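PDB 2YV7: Cg10997-pa from Drosophila melanogaster, which might insert into membranes and form chloride ion channels whose activity depends on pH, and may play a role in ethanol sensitivity. Local coordinates for residues Leu128-Lys131 with Leu132-Leu136; Ser149-Arg152 with Lys153-Asp156. All blocks are in the same frame, centred on the assembly; numbering follows the deposited sequence.

Contacts 1 and 2 are each a little over two turns of a single helix, helix 128-136 for the first and helix 141-161 for the second, and both have a buried side and a surface side. They meet through Leu-128, which packs on His-150 and Ile-154, with Leu-128 CD2 4.0 Å from Ile-154 CD1. Contact 1 buries leucines and a methionine, contact 2 Leu-151 and Ile-154 beside the polar His-150 and Asn-155. Both share helix 173-193 as a neighbour; beyond it, contact 1 leans on helix 224-235 and contact 2 on helix 202-212. The flanks differ too: a tyrosine ring lying against a lysine chain in 128-136, an arginine-aspartate salt bridge in 149-156.

Contact 1 (Leu128-Lys131 with Leu132-Leu136); sequences LYVK and LKLML
Lys-133 lays its aliphatic chain over one face of the Tyr-129 ring, one helical turn earlier. Followed outward from the backbone, its CB rests near the carbonyl oxygens of Val-130 and Tyr-129. CG then comes over the ring, 4.0 Å from the centroid and 25° off the normal, a CH-pi contact displaced toward the rim. CD makes the nearest approach, 3.5 Å from Tyr-129 CE2. With the bend at chi3 (-67°), CE and NZ lie alongside the CE2 and CD2 carbons, NZ 3.7 Å from Tyr-129 CE2. The two side chains cross at about a right angle.

On the ring's CE1 side, Leu-132 brings up its CD2 methyl, 3.8 Å from Tyr-129 CE1, approaching obliquely. The tyrosine is thus gripped by its i+3 and i+4 neighbours, while its OH is anchored by a hydrogen bond to Tyr-231 of helix 224-235, which ties the ring at its far end.

Beneath the side chains, the N-H of Lys-133 meets Tyr-129 O in a nearly straight bond of 3.0 Å (170°), and Leu-134 N reaches Val-130 O at 2.9 Å. The bond from Leu-132 N to Leu-128 O is weak, stretched to 3.4 Å. On the surface, Val-130 CG2 lies 4.3 Å from Leu-134 CG, a loose apolar touch.

Leu-132 also packs on His-184 and Ile-185 of helix 173-193, and Met-135 on Leu-147 of helix 141-161. Such i to i+3 and i to i+4 contacts are those of an alpha-helix; helix 128-136, with Leu-128, Leu-132 and Met-135 buried and Val-130, Lys-133 and Leu-134 on the surface, is an amphipathic one in the helical C-terminal domain of the GST fold.

Contact 2 (Ser149-Arg152 with Lys153-Asp156); sequences SHLR and KIND
The Arg-152 guanidinium receives Asp-156 at its edge, near its plane, and the imidazole of His-150 is met obliquely by the CD1 methyl of Ile-154. In the first pair, NE donates to Asp-156 OD2 at 2.9 Å, a salt bridge one turn apart. The oxygen is met on its syn side, with the donor 30° out of the carboxylate plane, and the two flat groups stand nearly perpendicular, 79° apart. A bend at chi2 (58°) folds the arginine chain along the helix and brings NE to the carboxylate; Arg-152 CD also lies 3.6 Å from Asp-156 OD2. Both residues lie on the surface.

This is the i to i+4 pattern of an alpha-helix, here helix 141-161 of the helical C-terminal domain in the GST fold, whose other side is buried: Leu-151 and Ile-154 both pack on Leu-204 of helix 202-212 and on helix 173-193. The backbone repeats the spacing, with Asn-155 N bonded to Leu-151 O at 2.8 Å and Asp-156 N to Arg-152 O at 2.9 Å.

Ile-154 CD1 lies 3.7 Å from His-150 CD2 and, more loosely, 4.5 Å from Leu-151 CD2; the side chain also packs on Leu-128 of helix 128-136. Cut back to an alanine, Ile-154 would probably leave a gap beside the imidazole and cost Leu-128 and Leu-204 part of their apolar contact. His-150 is also held by a hydrogen bond from NE2 to the carbonyl oxygen of Leu-124. Near the surface, Lys-153 bends back over the preceding turn, its CG 3.3 Å from Ser-149 O.

Contact 1 (Leu128-Lys131 with Leu132-Leu136)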
loop_
_atom_site.group_PDB
_atom_site.type_symbol
_atom_site.label_atom_id
_atom_site.label_comp_id
_atom_site.label_asym_id
_atom_site.label_seq_id
_atom_site.Cartn_x
_atom_site.Cartn_y
_atom_site.Cartn_z
ATOM N N LEU A 128 0.987 -9.065 -9.221
ATOM C CA LEU A 128 1.639 -7.877 -9.757
ATOM C C LEU A 128 2.993 -7.647 -9.100
ATOM O O LEU A 128 4.040 -7.426 -9.756
ATOM C CB LEU A 128 0.713 -6.657 -9.588
ATOM C CG LEU A 128 1.303 -5.305 -9.986
ATOM C CD1 LEU A 128 1.586 -5.364 -11.506
ATOM C CD2 LEU A 128 0.343 -4.151 -9.646
ATOM N N TYR A 129 3.018 -7.799 -7.791
ATOM C CA TYR A 129 4.257 -7.573 -7.094
ATOM C C TYR A 129 5.432 -8.508 -7.434
ATOM O O TYR A 129 6.548 -8.009 -7.576
ATOM C CB TYR A 129 4.021 -7.571 -5.613
ATOM C CG TYR A 129 5.235 -7.075 -4.876
ATOM C CD1 TYR A 129 5.755 -5.812 -5.122
ATOM C CD2 TYR A 129 5.838 -7.873 -3.940
ATOM C CE1 TYR A 129 6.877 -5.375 -4.397
ATOM C CE2 TYR A 129 6.940 -7.451 -3.219
ATOM C CZ TYR A 129 7.455 -6.215 -3.471
ATOM O OH TYR A 129 8.569 -5.807 -2.734
ATOM N N VAL A 130 5.209 -9.824 -7.613
ATOM C CA VAL A 130 6.367 -10.652 -7.988
ATOM C C VAL A 130 7.004 -10.165 -9.320
ATOM O O VAL A 130 8.222 -10.212 -9.496
ATOM C CB VAL A 130 6.017 -12.153 -8.021
ATOM C CG1 VAL A 130 5.070 -12.409 -9.089
ATOM C CG2 VAL A 130 7.265 -12.973 -8.213
ATOM N N LYS A 131 6.186 -9.588 -10.226
ATOM C CA LYS A 131 6.698 -9.069 -11.460
ATOM C C LYS A 131 7.678 -7.920 -11.220
ATOM O O LYS A 131 8.695 -7.848 -11.915
ATOM C CB LYS A 131 5.568 -8.638 -12.416
ATOM C CG LYS A 131 4.783 -9.908 -12.860
ATOM C CD LYS A 131 3.622 -9.613 -13.751
ATOM C CE LYS A 131 2.644 -10.862 -13.671
ATOM N NZ LYS A 131 1.428 -10.616 -14.473
ATOM N N LEU A 132 7.353 -7.042 -10.263
ATOM C CA LEU A 132 8.283 -5.958 -9.876
ATOM C C LEU A 132 9.522 -6.530 -9.300
ATOM O O LEU A 132 10.628 -6.215 -9.730
ATOM C CB LEU A 132 7.606 -4.960 -8.915
ATOM C CG LEU A 132 8.619 -3.922 -8.359
ATOM C CD1 LEU A 132 9.245 -3.057 -9.448
ATOM C CD2 LEU A 132 8.006 -3.043 -7.226
ATOM N N LYS A 133 9.380 -7.427 -8.332
ATOM C CA LYS A 133 10.568 -8.099 -7.801
ATOM C C LYS A 133 11.524 -8.677 -8.845
ATOM O O LYS A 133 12.737 -8.490 -8.741
ATOM C CB LYS A 133 10.146 -9.196 -6.787
ATOM C CG LYS A 133 9.616 -8.538 -5.554
ATOM C CD LYS A 133 9.529 -9.477 -4.373
ATOM C CE LYS A 133 8.506 -10.544 -4.576
ATOM N NZ LYS A 133 7.938 -11.008 -3.248
ATOM N N LEU A 134 10.994 -9.380 -9.833
ATOM C CA LEU A 134 11.867 -10.036 -10.814
ATOM C C LEU A 134 12.592 -9.023 -11.695
ATOM O O LEU A 134 13.719 -9.258 -12.163
ATOM C CB LEU A 134 11.018 -10.961 -11.650
ATOM C CG LEU A 134 10.446 -12.187 -10.928
ATOM C CD1 LEU A 134 9.690 -12.881 -11.994
ATOM C CD2 LEU A 134 11.538 -13.122 -10.334
ATOM N N MET A 135 11.938 -7.892 -11.955
ATOM C CA MET A 135 12.511 -6.837 -12.794
ATOM C C MET A 135 13.673 -6.169 -12.108
ATOM O O MET A 135 14.670 -5.749 -12.737
ATOM C CB MET A 135 11.444 -5.758 -12.959
ATOM C CG MET A 135 10.501 -5.949 -13.945
ATOM S SD MET A 135 9.544 -4.425 -13.758
ATOM C CE MET A 135 10.737 -3.147 -14.078
ATOM N N LEU A 136 13.595 -6.085 -10.792
ATOM C CA LEU A 136 14.619 -5.338 -10.050
ATOM C C LEU A 136 15.959 -6.095 -9.907
ATOM O O LEU A 136 16.965 -5.485 -9.599
ATOM C CB LEU A 136 14.126 -5.009 -8.634
ATOM C CG LEU A 136 12.880 -4.080 -8.519
ATOM C CD1 LEU A 136 12.540 -3.833 -7.063
ATOM C CD2 LEU A 136 13.051 -2.774 -9.204
#

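Contact 2 (Ser149-Arg152 with Lys153-Asp156)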
loop_
_atom_site.group_PDB
_atom_site.type_symbol
_atom_site.label_atom_id
_atom_site.label_comp_id
_atom_site.label_asym_id
_atom_site.label_seq_id
_atom_site.Cartn_x
_atom_site.Cartn_y
_atom_site.Cartn_z
ATOM N N SER A 149 3.032 -5.307 -19.372
ATOM C CA SER A 149 1.832 -5.960 -19.918
ATOM C C SER A 149 0.705 -6.019 -18.857
ATOM O O SER A 149 -0.487 -5.874 -19.180
ATOM C CB SER A 149 2.125 -7.406 -20.378
ATOM O OG SER A 149 3.051 -7.439 -21.448
ATOM N N HIS A 150 1.107 -6.281 -17.615
ATOM C CA HIS A 150 0.129 -6.366 -16.472
ATOM C C HIS A 150 -0.474 -4.976 -16.242
ATOM O O HIS A 150 -1.670 -4.853 -16.051
ATOM C CB HIS A 150 0.870 -6.825 -15.258
ATOM C CG HIS A 150 -0.012 -7.381 -14.187
ATOM N ND1 HIS A 150 0.404 -8.404 -13.371
ATOM C CD2 HIS A 150 -1.289 -7.099 -13.825
ATOM C CE1 HIS A 150 -0.553 -8.686 -12.504
ATOM N NE2 HIS A 150 -1.585 -7.903 -12.744
ATOM N N LEU A 151 0.375 -3.927 -16.242
ATOM C CA LEU A 151 -0.111 -2.539 -16.005
ATOM C C LEU A 151 -1.046 -2.147 -17.150
ATOM O O LEU A 151 -1.958 -1.352 -16.971
ATOM C CB LEU A 151 1.037 -1.551 -15.926
ATOM C CG LEU A 151 2.069 -1.747 -14.793
ATOM C CD1 LEU A 151 3.242 -0.769 -14.786
ATOM C CD2 LEU A 151 1.246 -1.628 -13.413
ATOM N N ARG A 152 -0.755 -2.651 -18.368
ATOM C CA ARG A 152 -1.684 -2.395 -19.501
ATOM C C ARG A 152 -3.040 -2.950 -19.255
ATOM O O ARG A 152 -4.040 -2.319 -19.561
ATOM C CB ARG A 152 -1.042 -2.885 -20.811
ATOM C CG ARG A 152 -1.890 -2.775 -22.115
ATOM C CD ARG A 152 -2.325 -1.327 -22.372
ATOM N NE ARG A 152 -3.178 -1.168 -23.589
ATOM C CZ ARG A 152 -2.671 -0.943 -24.802
ATOM N NH1 ARG A 152 -1.362 -0.884 -24.937
ATOM N NH2 ARG A 152 -3.473 -0.768 -25.863
ATOM N N LYS A 153 -3.100 -4.162 -18.738
ATOM C CA LYS A 153 -4.384 -4.801 -18.362
ATOM C C LYS A 153 -5.113 -3.970 -17.349
ATOM O O LYS A 153 -6.323 -3.710 -17.500
ATOM C CB LYS A 153 -4.194 -6.232 -17.839
ATOM C CG LYS A 153 -3.408 -7.271 -18.726
ATOM C CD LYS A 153 -3.764 -7.325 -20.155
ATOM C CE LYS A 153 -2.626 -8.162 -20.929
ATOM N NZ LYS A 153 -2.150 -9.345 -20.082
ATOM N N ILE A 154 -4.397 -3.504 -16.318
ATOM C CA ILE A 154 -5.034 -2.634 -15.299
ATOM C C ILE A 154 -5.501 -1.337 -15.930
ATOM O O ILE A 154 -6.589 -0.903 -15.746
ATOM C CB ILE A 154 -4.073 -2.415 -14.090
ATOM C CG1 ILE A 154 -3.772 -3.798 -13.476
ATOM C CG2 ILE A 154 -4.618 -1.388 -13.106
ATOM C CD1 ILE A 154 -2.483 -3.869 -12.462
ATOM N N ASN A 155 -4.658 -0.726 -16.761
ATOM C CA ASN A 155 -5.082 0.483 -17.440
ATOM C C ASN A 155 -6.400 0.294 -18.232
ATOM O O ASN A 155 -7.287 1.149 -18.205
ATOM C CB ASN A 155 -3.995 0.915 -18.429
ATOM C CG ASN A 155 -4.438 2.140 -19.254
ATOM O OD1 ASN A 155 -4.956 2.025 -20.411
ATOM N ND2 ASN A 155 -4.259 3.292 -18.679
ATOM N N ASP A 156 -6.468 -0.804 -18.952
ATOM C CA ASP A 156 -7.573 -1.054 -19.881
ATOM C C ASP A 156 -8.853 -1.403 -19.117
ATOM O O ASP A 156 -9.948 -0.876 -19.448
ATOM C CB ASP A 156 -7.103 -2.088 -20.918
ATOM C CG ASP A 156 -6.149 -1.482 -21.934
ATOM O OD1 ASP A 156 -5.813 -0.275 -21.864
ATOM O OD2 ASP A 156 -5.800 -2.232 -22.831
#